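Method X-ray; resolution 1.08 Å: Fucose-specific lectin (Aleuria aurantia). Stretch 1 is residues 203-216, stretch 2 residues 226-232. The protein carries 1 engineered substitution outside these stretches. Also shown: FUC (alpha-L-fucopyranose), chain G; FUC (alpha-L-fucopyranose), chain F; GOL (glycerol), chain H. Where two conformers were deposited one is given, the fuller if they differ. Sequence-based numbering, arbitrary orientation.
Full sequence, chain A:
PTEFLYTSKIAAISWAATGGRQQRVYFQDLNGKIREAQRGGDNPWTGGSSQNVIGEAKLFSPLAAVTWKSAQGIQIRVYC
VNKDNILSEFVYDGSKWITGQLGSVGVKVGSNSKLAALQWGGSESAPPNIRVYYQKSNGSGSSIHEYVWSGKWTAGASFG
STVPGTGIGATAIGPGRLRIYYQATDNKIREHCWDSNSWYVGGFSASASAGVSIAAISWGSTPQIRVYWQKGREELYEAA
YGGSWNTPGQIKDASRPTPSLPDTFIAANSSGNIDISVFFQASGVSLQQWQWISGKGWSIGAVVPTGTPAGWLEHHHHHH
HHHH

Stretch 1 (203-216) GFSASASAGVSIAA
Stretch 2 (226-232) RVYWQKG

Two antiparallel strands of a beta sheet, 213-216 and 226-230, pair through four backbone hydrogen bonds, while the segment leading into the first strand runs along one side of the Trp229 indole; together the stretches bury 651 Å². The strand axes approach to 4.6 Å with their N-to-C directions 164° apart. Ser213 pairs with Gln230 and Ala215 with Tyr228 as hydrogen-bonded pairs (CA-CA 5.3 and 5.1 Å); Ile214 with Trp229 and Ala216 with Val227 are non-hydrogen-bonded pairs (both CA-CA 4.4 Å). Backbone phi/psi values are extended, from -82/133 at Ser213 to -158/132 at Gln230. Ser213 N donates to Gln230 O (2.9 Å) and Gln230 N to Ser213 O (3.0 Å); Ala215 N donates to Tyr228 O (2.9 Å) and Tyr228 N to Ala215 O (2.8 Å, nearly linear at 175°). Between these rings, CA-H...O contacts use the same carbonyls: Trp229 CA lies 3.1 Å from Ser213 O, and Ile214 CA 3.3 Å from Tyr228 O.

Ile214 (m, chi2 t), Ala216, Val227 (t) and Trp229 share one face of the sheet; Ser213 (t), Ala215, Tyr228 (m, chi2 -76°) and Gln230 (t, chi2 t) share the other. On the first face, Trp229 (p, chi2 92°) loses 112 Å² to the other stretch, the largest share of any residue. Its indole meets a series of small or apolar groups: Phe204 (t, chi2 68°) brings CZ at its ring edge to 4.0 Å from Trp229 CZ3, Ala206 CB sits 3.7 Å from Trp229 CH2, and Ala208 CB 3.6 Å from Trp229 NE1. Val212 (m) places CG2 3.9 Å from Trp229 CB. The indole nitrogen is satisfied through water 1, which accepts from Trp229 NE1 (2.9 Å) and donates to Ser207 O (2.8 Å).

A type II turn, Ser209 to Val212, leads into the strand, closed by a weak hydrogen bond from Val212 N to Ser209 O (3.4 Å). Gly211 adopts phi/psi 85/20, where positive phi favours glycine. Lys231, with all four chi angles t, runs alongside the turn: its CD is 3.9 Å from Ser209 CB, and its NZ donates to water 2 (2.7 Å), which donates to Ala210 O (2.9 Å). Glycerol also links the stretches, donating from O2 to Gly211 O (2.7 Å) and accepting at O1 from Gly232 N (2.9 Å).

The end of Arg226 (m, m, t, -91°) leads away to fucose G, donating from NE to O4 (2.8 Å) and from NH2 to O5 (2.9 Å), consistent with a fucose-specific lectin.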

# COMPACT_ATOMS: atom_id res chain seq x y z
N GLY A 203 -14.64 -17.51 -29.14
CA GLY A 203 -15.85 -18.05 -28.54
C GLY A 203 -15.91 -17.91 -27.02
O GLY A 203 -16.98 -18.06 -26.44
N PHE A 204 -14.78 -17.64 -26.36
CA PHE A 204 -14.74 -17.58 -24.91
C PHE A 204 -15.40 -16.29 -24.40
O PHE A 204 -15.10 -15.21 -24.87
CB PHE A 204 -13.31 -17.59 -24.38
CG PHE A 204 -13.25 -17.41 -22.88
CD1 PHE A 204 -13.73 -18.41 -22.05
CD2 PHE A 204 -12.79 -16.24 -22.31
CE1 PHE A 204 -13.72 -18.25 -20.67
CE2 PHE A 204 -12.78 -16.08 -20.93
CZ PHE A 204 -13.23 -17.09 -20.12
N SER A 205 -16.24 -16.41 -23.37
CA SER A 205 -16.66 -15.25 -22.60
C SER A 205 -17.02 -15.69 -21.18
O SER A 205 -17.44 -16.82 -20.95
CB SER A 205 -17.79 -14.49 -23.25
OG SER A 205 -19.00 -15.23 -23.23
N ALA A 206 -16.87 -14.76 -20.23
CA ALA A 206 -17.22 -15.03 -18.84
C ALA A 206 -17.49 -13.72 -18.11
O ALA A 206 -16.71 -12.78 -18.19
CB ALA A 206 -16.09 -15.76 -18.16
N SER A 207 -18.58 -13.68 -17.35
CA SER A 207 -18.88 -12.56 -16.46
C SER A 207 -17.82 -12.48 -15.36
O SER A 207 -17.42 -13.50 -14.80
CB SER A 207 -20.25 -12.68 -15.87
OG SER A 207 -21.25 -12.55 -16.87
N ALA A 208 -17.39 -11.26 -15.03
CA ALA A 208 -16.43 -11.04 -13.97
C ALA A 208 -16.70 -9.68 -13.32
O ALA A 208 -17.30 -8.79 -13.93
CB ALA A 208 -15.02 -11.10 -14.49
N SER A 209 -16.25 -9.53 -12.07
CA SER A 209 -16.30 -8.26 -11.38
C SER A 209 -15.67 -7.17 -12.25
O SER A 209 -14.66 -7.41 -12.90
CB SER A 209 -15.59 -8.33 -10.05
OG SER A 209 -16.19 -9.28 -9.18
N ALA A 210 -16.23 -5.96 -12.23
CA ALA A 210 -15.63 -4.85 -12.96
C ALA A 210 -14.19 -4.63 -12.48
O ALA A 210 -13.94 -4.51 -11.29
CB ALA A 210 -16.45 -3.60 -12.77
N GLY A 211 -13.25 -4.56 -13.43
CA GLY A 211 -11.87 -4.16 -13.15
C GLY A 211 -10.97 -5.30 -12.69
O GLY A 211 -9.91 -5.02 -12.13
N VAL A 212 -11.32 -6.56 -12.95
CA VAL A 212 -10.44 -7.67 -12.59
C VAL A 212 -9.09 -7.56 -13.30
O VAL A 212 -8.98 -7.14 -14.46
CB VAL A 212 -11.08 -9.04 -12.88
CG1 VAL A 212 -12.18 -9.36 -11.89
CG2 VAL A 212 -11.57 -9.16 -14.32
N SER A 213 -8.05 -8.04 -12.60
CA SER A 213 -6.74 -8.27 -13.17
C SER A 213 -6.75 -9.62 -13.88
O SER A 213 -7.23 -10.59 -13.31
CB SER A 213 -5.70 -8.20 -12.07
OG SER A 213 -4.38 -8.41 -12.56
N ILE A 214 -6.22 -9.68 -15.11
CA ILE A 214 -6.35 -10.85 -16.00
C ILE A 214 -4.95 -11.36 -16.36
O ILE A 214 -4.05 -10.58 -16.62
CB ILE A 214 -7.16 -10.49 -17.26
CG1 ILE A 214 -8.57 -10.03 -16.88
CG2 ILE A 214 -7.18 -11.63 -18.27
CD1 ILE A 214 -9.35 -9.42 -18.02
N ALA A 215 -4.81 -12.68 -16.45
CA ALA A 215 -3.60 -13.30 -16.96
C ALA A 215 -4.00 -14.53 -17.78
O ALA A 215 -5.08 -15.08 -17.57
CB ALA A 215 -2.65 -13.67 -15.84
N ALA A 216 -3.15 -14.95 -18.71
CA ALA A 216 -3.46 -16.13 -19.51
C ALA A 216 -2.17 -16.87 -19.84
O ALA A 216 -1.14 -16.24 -20.10
CB ALA A 216 -4.18 -15.76 -20.78
N ARG A 226 -5.36 -21.60 -20.10
CA ARG A 226 -5.94 -21.22 -18.82
C ARG A 226 -5.98 -19.70 -18.75
O ARG A 226 -4.97 -19.03 -19.02
CB ARG A 226 -5.13 -21.77 -17.63
CG ARG A 226 -4.95 -23.28 -17.63
CD ARG A 226 -6.25 -24.05 -17.43
NE ARG A 226 -6.03 -25.49 -17.36
CZ ARG A 226 -6.07 -26.33 -18.40
NH1 ARG A 226 -6.37 -25.89 -19.61
NH2 ARG A 226 -5.79 -27.61 -18.21
N VAL A 227 -7.15 -19.16 -18.40
CA VAL A 227 -7.35 -17.73 -18.23
C VAL A 227 -7.67 -17.50 -16.75
O VAL A 227 -8.56 -18.15 -16.20
CB VAL A 227 -8.48 -17.21 -19.14
CG1 VAL A 227 -8.68 -15.72 -18.99
CG2 VAL A 227 -8.22 -17.57 -20.59
N TYR A 228 -6.93 -16.58 -16.13
CA TYR A 228 -7.06 -16.24 -14.72
C TYR A 228 -7.60 -14.83 -14.59
O TYR A 228 -7.21 -13.93 -15.33
CB TYR A 228 -5.71 -16.34 -14.00
CG TYR A 228 -5.17 -17.73 -14.04
CD1 TYR A 228 -5.69 -18.71 -13.22
CD2 TYR A 228 -4.21 -18.10 -14.97
CE1 TYR A 228 -5.27 -20.03 -13.31
CE2 TYR A 228 -3.78 -19.41 -15.08
CZ TYR A 228 -4.31 -20.38 -14.25
OH TYR A 228 -3.92 -21.68 -14.39
N TRP A 229 -8.46 -14.61 -13.59
CA TRP A 229 -8.82 -13.25 -13.24
C TRP A 229 -9.08 -13.15 -11.74
O TRP A 229 -9.49 -14.10 -11.09
CB TRP A 229 -10.01 -12.72 -14.05
CG TRP A 229 -11.29 -13.47 -13.93
CD1 TRP A 229 -12.32 -13.26 -13.07
CD2 TRP A 229 -11.72 -14.53 -14.81
NE1 TRP A 229 -13.35 -14.12 -13.33
CE2 TRP A 229 -13.01 -14.91 -14.40
CE3 TRP A 229 -11.12 -15.19 -15.89
CZ2 TRP A 229 -13.72 -15.92 -15.05
CZ3 TRP A 229 -11.83 -16.18 -16.53
CH2 TRP A 229 -13.11 -16.54 -16.11
N GLN A 230 -8.82 -11.95 -11.21
CA GLN A 230 -8.98 -11.71 -9.80
C GLN A 230 -9.17 -10.21 -9.56
O GLN A 230 -8.38 -9.39 -10.04
CB GLN A 230 -7.75 -12.20 -9.03
CG GLN A 230 -7.88 -12.12 -7.52
CD GLN A 230 -6.58 -12.52 -6.86
OE1 GLN A 230 -6.30 -13.70 -6.68
NE2 GLN A 230 -5.76 -11.52 -6.56
N LYS A 231 -10.20 -9.89 -8.77
CA LYS A 231 -10.33 -8.58 -8.16
C LYS A 231 -9.69 -8.66 -6.77
O LYS A 231 -9.88 -9.64 -6.06
CB LYS A 231 -11.80 -8.18 -8.05
CG LYS A 231 -12.05 -6.90 -7.29
CD LYS A 231 -13.47 -6.41 -7.35
CE LYS A 231 -13.69 -5.22 -6.45
NZ LYS A 231 -15.12 -4.81 -6.44
N GLY A 232 -8.96 -7.62 -6.38
CA GLY A 232 -8.29 -7.65 -5.09
C GLY A 232 -9.29 -7.89 -3.97
O GLY A 232 -10.37 -7.29 -3.95
C1 FUC G . -6.93 -28.69 -14.93
C2 FUC G . -7.59 -27.54 -14.19
C3 FUC G . -6.66 -27.02 -13.09
C4 FUC G . -5.28 -26.68 -13.67
C5 FUC G . -4.74 -27.90 -14.38
C6 FUC G . -3.38 -27.69 -15.03
O1 FUC G . -6.82 -29.81 -14.06
O2 FUC G . -8.82 -27.99 -13.62
O3 FUC G . -7.27 -25.91 -12.43
O4 FUC G . -5.35 -25.61 -14.63
O5 FUC G . -5.64 -28.30 -15.42
C1 FUC F . -10.98 -20.63 -31.20
C2 FUC F . -11.63 -19.82 -30.09
C3 FUC F . -11.67 -20.63 -28.80
C4 FUC F . -10.26 -21.09 -28.44
C5 FUC F . -9.73 -21.93 -29.60
C6 FUC F . -8.31 -22.43 -29.35
O1 FUC F . -11.87 -21.69 -31.53
O2 FUC F . -12.95 -19.42 -30.50
O3 FUC F . -12.30 -19.89 -27.75
O4 FUC F . -9.38 -19.99 -28.27
O5 FUC F . -9.71 -21.14 -30.79
C1 GOL H . -7.97 -5.60 -9.40
O1 GOL H . -7.78 -5.49 -7.99
C2 GOL H . -7.08 -4.64 -10.18
O2 GOL H . -7.30 -4.85 -11.58
C3 GOL H . -7.34 -3.17 -9.84
O3 GOL H . -8.71 -2.81 -10.04
O HOH W 1 -16.13 -14.34 -12.41
O HOH W 2 -15.72 -4.25 -9.03